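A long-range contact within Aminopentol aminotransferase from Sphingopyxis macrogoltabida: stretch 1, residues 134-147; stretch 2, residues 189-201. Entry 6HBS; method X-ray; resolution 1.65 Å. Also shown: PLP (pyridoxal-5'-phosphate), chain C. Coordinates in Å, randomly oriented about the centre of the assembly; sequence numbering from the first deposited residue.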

# COMPACT_ATOMS: atom_id res chain seq x y z
N GLY A 134 -15.02 -19.24 10.43
CA GLY A 134 -15.89 -18.76 11.50
C GLY A 134 -15.22 -18.84 12.87
O GLY A 134 -15.90 -18.75 13.87
N ARG A 135 -13.88 -18.90 12.91
CA ARG A 135 -13.10 -18.98 14.14
C ARG A 135 -12.22 -17.74 14.28
O ARG A 135 -12.08 -16.92 13.34
N LYS A 136 -11.62 -17.59 15.46
CA LYS A 136 -10.97 -16.34 15.80
C LYS A 136 -9.44 -16.42 15.75
O LYS A 136 -8.80 -15.39 15.45
N THR A 137 -8.85 -17.58 16.11
CA THR A 137 -7.44 -17.58 16.52
C THR A 137 -6.52 -17.71 15.30
O THR A 137 -6.63 -18.63 14.49
N ILE A 138 -5.57 -16.79 15.23
CA ILE A 138 -4.51 -16.82 14.22
C ILE A 138 -3.20 -17.24 14.92
O ILE A 138 -2.79 -16.60 15.87
N LEU A 139 -2.58 -18.31 14.43
CA LEU A 139 -1.30 -18.76 15.04
C LEU A 139 -0.11 -18.20 14.26
O LEU A 139 0.02 -18.48 13.06
N CYS A 140 0.79 -17.50 14.95
CA CYS A 140 2.03 -16.99 14.34
C CYS A 140 3.21 -17.45 15.21
O CYS A 140 3.05 -17.75 16.40
N ALA A 141 4.39 -17.54 14.59
CA ALA A 141 5.63 -17.85 15.29
C ALA A 141 6.06 -16.64 16.10
O ALA A 141 5.98 -15.50 15.60
N LYS A 142 6.52 -16.85 17.35
CA LYS A 142 7.10 -15.80 18.16
C LYS A 142 8.22 -15.10 17.38
O LYS A 142 9.10 -15.77 16.82
N GLY A 143 8.15 -13.78 17.32
CA GLY A 143 9.13 -12.91 16.66
C GLY A 143 9.05 -12.92 15.13
O GLY A 143 9.89 -12.33 14.50
N ALA A 144 8.09 -13.61 14.52
CA ALA A 144 8.00 -13.61 13.06
C ALA A 144 7.39 -12.29 12.57
O ALA A 144 6.36 -11.86 13.08
N TYR A 145 8.03 -11.69 11.56
CA TYR A 145 7.57 -10.43 10.95
C TYR A 145 6.62 -10.74 9.78
O TYR A 145 7.02 -11.38 8.81
N HIS A 146 5.37 -10.27 9.90
CA HIS A 146 4.35 -10.43 8.88
C HIS A 146 3.84 -9.08 8.35
O HIS A 146 2.92 -9.04 7.55
N GLY A 147 4.43 -7.99 8.82
CA GLY A 147 4.02 -6.65 8.40
C GLY A 147 4.03 -5.71 9.59
O GLY A 147 4.51 -6.08 10.67
N ILE A 189 -9.00 -22.50 15.71
CA ILE A 189 -7.86 -22.01 14.87
C ILE A 189 -8.39 -21.67 13.47
O ILE A 189 -8.91 -22.51 12.74
N ALA A 190 -8.22 -20.40 13.10
CA ALA A 190 -8.62 -19.92 11.77
C ALA A 190 -7.49 -20.18 10.77
O ALA A 190 -7.73 -20.59 9.63
N ALA A 191 -6.25 -19.96 11.21
CA ALA A 191 -5.09 -20.13 10.36
C ALA A 191 -3.79 -20.26 11.15
O ALA A 191 -3.69 -19.80 12.30
N VAL A 192 -2.80 -20.87 10.48
CA VAL A 192 -1.38 -20.87 10.84
C VAL A 192 -0.62 -20.06 9.78
O VAL A 192 -0.66 -20.38 8.58
N PHE A 193 0.09 -19.03 10.23
CA PHE A 193 1.03 -18.29 9.40
C PHE A 193 2.42 -18.84 9.68
O PHE A 193 2.82 -18.98 10.87
N ALA A 194 3.16 -19.12 8.59
CA ALA A 194 4.57 -19.49 8.63
C ALA A 194 5.33 -18.76 7.51
O ALA A 194 4.91 -18.81 6.38
N THR A 195 6.47 -18.15 7.84
CA THR A 195 7.49 -17.80 6.86
C THR A 195 8.19 -19.09 6.46
O THR A 195 8.21 -20.07 7.20
N PRO A 196 8.73 -19.18 5.23
CA PRO A 196 9.23 -20.46 4.73
C PRO A 196 10.60 -20.85 5.32
O PRO A 196 10.95 -22.01 5.24
N PHE A 197 11.31 -19.89 5.91
CA PHE A 197 12.41 -20.19 6.84
C PHE A 197 12.42 -19.09 7.91
O PHE A 197 11.63 -18.11 7.81
N ARG A 198 13.28 -19.22 8.92
CA ARG A 198 13.41 -18.22 9.94
C ARG A 198 14.31 -17.11 9.41
O ARG A 198 15.52 -17.34 9.18
N HIS A 199 13.72 -15.92 9.19
CA HIS A 199 14.43 -14.77 8.63
C HIS A 199 14.04 -13.51 9.42
O HIS A 199 13.14 -12.76 9.02
N GLU A 200 14.72 -13.31 10.56
CA GLU A 200 14.41 -12.17 11.44
C GLU A 200 15.68 -11.45 11.85
O GLU A 200 16.77 -12.03 11.88
N VAL A 201 15.49 -10.19 12.29
CA VAL A 201 16.56 -9.31 12.69
C VAL A 201 17.21 -9.78 13.99
O VAL A 201 16.57 -10.34 14.86

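Where the paired strands part, a water takes over the ladder: water 1 accepts from Ala-141 N (3.0 Å), donates to Phe-193 O (2.7 Å) and lies 2.7 Å from His-146 NE2, so the water bridges Ala-141 N and Phe-193 O, which are 4.3 Å apart, too far for a direct hydrogen bond, and the His-146 side chain helps hold it.

Before that gap the strands run parallel, with a bulge between Thr-137 and Ile-138, and the side chains sort by face. Leu-139 (m, t) shares one face with Thr-137, Ile-189 and Val-192; its CD1 meets Ile-189 CD1 at 3.8 Å. On the other, Ile-138 (m, m) lays CD1 3.9 Å from Ala-191 CB and CG2 3.6 Å from Phe-193 CD1. Phe-193 (m) points toward stretch 1 and turns its ring edge to the face of His-146 (m), while Cys-140 SG rests 4.0 Å from Phe-193 CB.

Charged side chains serve backbone at both ends. Arg-135 NH2 donates to Ile-189 O (3.0 Å). Arg-198 (t, p, t), bent at chi2, reaches the turn, where NH1 and NH2 both donate to Lys-142 O, at 2.9 and 3.0 Å; a CB on Gly-143 would clash with NH2. Glu-200 OE1 (m, m) accepts from Tyr-145 N (3.0 Å), and water 2 links OE1 to Tyr-145 O, which also lies 3.4 Å from PLP C2A.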

# COMPACT_ATOMS: atom_id res chain seq x y z
CB ARG A 135 -12.19 -20.21 14.15
CG ARG A 135 -12.96 -21.51 14.02
CD ARG A 135 -12.01 -22.62 13.62
NE ARG A 135 -12.68 -23.82 13.17
CZ ARG A 135 -12.12 -24.78 12.46
NH1 ARG A 135 -12.87 -25.78 12.04
NH2 ARG A 135 -10.83 -24.74 12.17
CB LYS A 136 -11.39 -15.89 17.19
CG LYS A 136 -12.86 -15.53 17.32
CD LYS A 136 -13.19 -15.03 18.69
CE LYS A 136 -14.64 -14.67 18.86
NZ LYS A 136 -14.88 -14.17 20.23
CB THR A 137 -7.12 -18.63 17.60
OG1 THR A 137 -7.96 -18.38 18.74
CG2 THR A 137 -5.67 -18.57 18.01
CB ILE A 138 -4.38 -15.44 13.54
CG1 ILE A 138 -5.68 -15.07 12.81
CG2 ILE A 138 -3.18 -15.41 12.61
CD1 ILE A 138 -5.96 -15.85 11.56
CB LEU A 139 -1.27 -20.29 15.05
CG LEU A 139 -2.33 -20.97 15.92
CD1 LEU A 139 -2.15 -22.48 15.91
CD2 LEU A 139 -2.34 -20.39 17.31
CB CYS A 140 2.01 -15.47 14.24
SG CYS A 140 0.63 -14.88 13.20
CB ALA A 141 6.68 -18.22 14.27
CB LYS A 142 7.78 -16.35 19.43
CG LYS A 142 6.84 -16.86 20.49
CD LYS A 142 7.55 -17.60 21.64
CE LYS A 142 6.57 -18.31 22.56
NZ LYS A 142 6.04 -19.56 21.93
CB ALA A 144 7.21 -14.78 12.58
CB TYR A 145 8.77 -9.59 10.49
CG TYR A 145 8.38 -8.21 10.01
CD1 TYR A 145 8.26 -7.17 10.90
CD2 TYR A 145 8.11 -7.96 8.66
CE1 TYR A 145 7.88 -5.90 10.48
CE2 TYR A 145 7.74 -6.69 8.22
CZ TYR A 145 7.64 -5.66 9.14
OH TYR A 145 7.27 -4.39 8.80
CB HIS A 146 3.19 -11.29 9.39
CG HIS A 146 3.58 -12.71 9.61
ND1 HIS A 146 4.01 -13.51 8.58
CD2 HIS A 146 3.57 -13.47 10.73
CE1 HIS A 146 4.28 -14.72 9.06
NE2 HIS A 146 4.00 -14.72 10.38
CB ILE A 189 -6.68 -22.98 14.79
CG1 ILE A 189 -6.18 -23.41 16.18
CG2 ILE A 189 -5.56 -22.38 13.94
CD1 ILE A 189 -5.80 -22.27 17.07
CB ALA A 190 -8.95 -18.46 11.85
CB ALA A 191 -4.99 -18.94 9.44
CB VAL A 192 -0.82 -22.31 10.82
CG1 VAL A 192 0.70 -22.31 10.95
CG2 VAL A 192 -1.44 -23.20 11.88
CB PHE A 193 1.03 -16.80 9.73
CG PHE A 193 -0.11 -16.00 9.15
CD1 PHE A 193 -1.42 -16.23 9.53
CD2 PHE A 193 0.15 -15.01 8.20
CE1 PHE A 193 -2.45 -15.48 8.99
CE2 PHE A 193 -0.89 -14.26 7.67
CZ PHE A 193 -2.19 -14.50 8.05
CB ALA A 194 4.67 -20.98 8.48
CB THR A 195 8.47 -16.75 7.40
OG1 THR A 195 9.22 -17.23 8.52
CG2 THR A 195 7.77 -15.47 7.76
CB PRO A 196 9.32 -20.28 3.22
CG PRO A 196 9.40 -18.78 3.01
CD PRO A 196 8.75 -18.12 4.20
CB PHE A 197 13.74 -20.38 6.10
CG PHE A 197 14.27 -19.23 5.29
CD1 PHE A 197 13.88 -19.05 3.96
CD2 PHE A 197 15.21 -18.37 5.83
CE1 PHE A 197 14.41 -18.00 3.21
CE2 PHE A 197 15.74 -17.32 5.08
CZ PHE A 197 15.32 -17.13 3.78
CB ARG A 198 13.99 -18.80 11.23
CG ARG A 198 14.06 -17.81 12.38
CD ARG A 198 12.68 -17.46 12.89
NE ARG A 198 12.75 -16.61 14.06
CZ ARG A 198 11.70 -16.21 14.77
NH1 ARG A 198 10.47 -16.42 14.32
NH2 ARG A 198 11.92 -15.63 15.94
CB HIS A 199 14.25 -14.65 7.10
CG HIS A 199 12.85 -14.72 6.56
ND1 HIS A 199 11.82 -13.89 6.98
CD2 HIS A 199 12.34 -15.45 5.54
CE1 HIS A 199 10.73 -14.16 6.28
NE2 HIS A 199 11.02 -15.10 5.37
CB GLU A 200 13.64 -12.65 12.68
CG GLU A 200 12.35 -13.38 12.33
CD GLU A 200 11.33 -12.56 11.55
OE1 GLU A 200 10.49 -13.16 10.81
OE2 GLU A 200 11.34 -11.35 11.69
CB VAL A 201 16.12 -7.84 12.79
CG1 VAL A 201 15.69 -7.32 11.42
CG2 VAL A 201 15.03 -7.64 13.85
N1 PLP C . 5.91 -10.41 5.46
C2 PLP C . 7.25 -10.62 5.40
C2A PLP C . 7.85 -11.98 5.62
C3 PLP C . 8.12 -9.50 5.05
O3 PLP C . 9.46 -9.67 4.97
C4 PLP C . 7.52 -8.17 4.78
C4A PLP C . 8.44 -7.06 4.41
C5 PLP C . 6.04 -8.07 4.94
C6 PLP C . 5.32 -9.22 5.25
C5A PLP C . 5.27 -6.77 4.72
O4P PLP C . 5.50 -6.24 3.38
P PLP C . 5.41 -4.63 3.28
O1P PLP C . 6.55 -4.05 4.00
O2P PLP C . 4.12 -4.28 3.97
O3P PLP C . 5.46 -4.45 1.78
O HOH W 1 4.51 -17.02 11.66
O HOH W 2 9.69 -12.29 8.42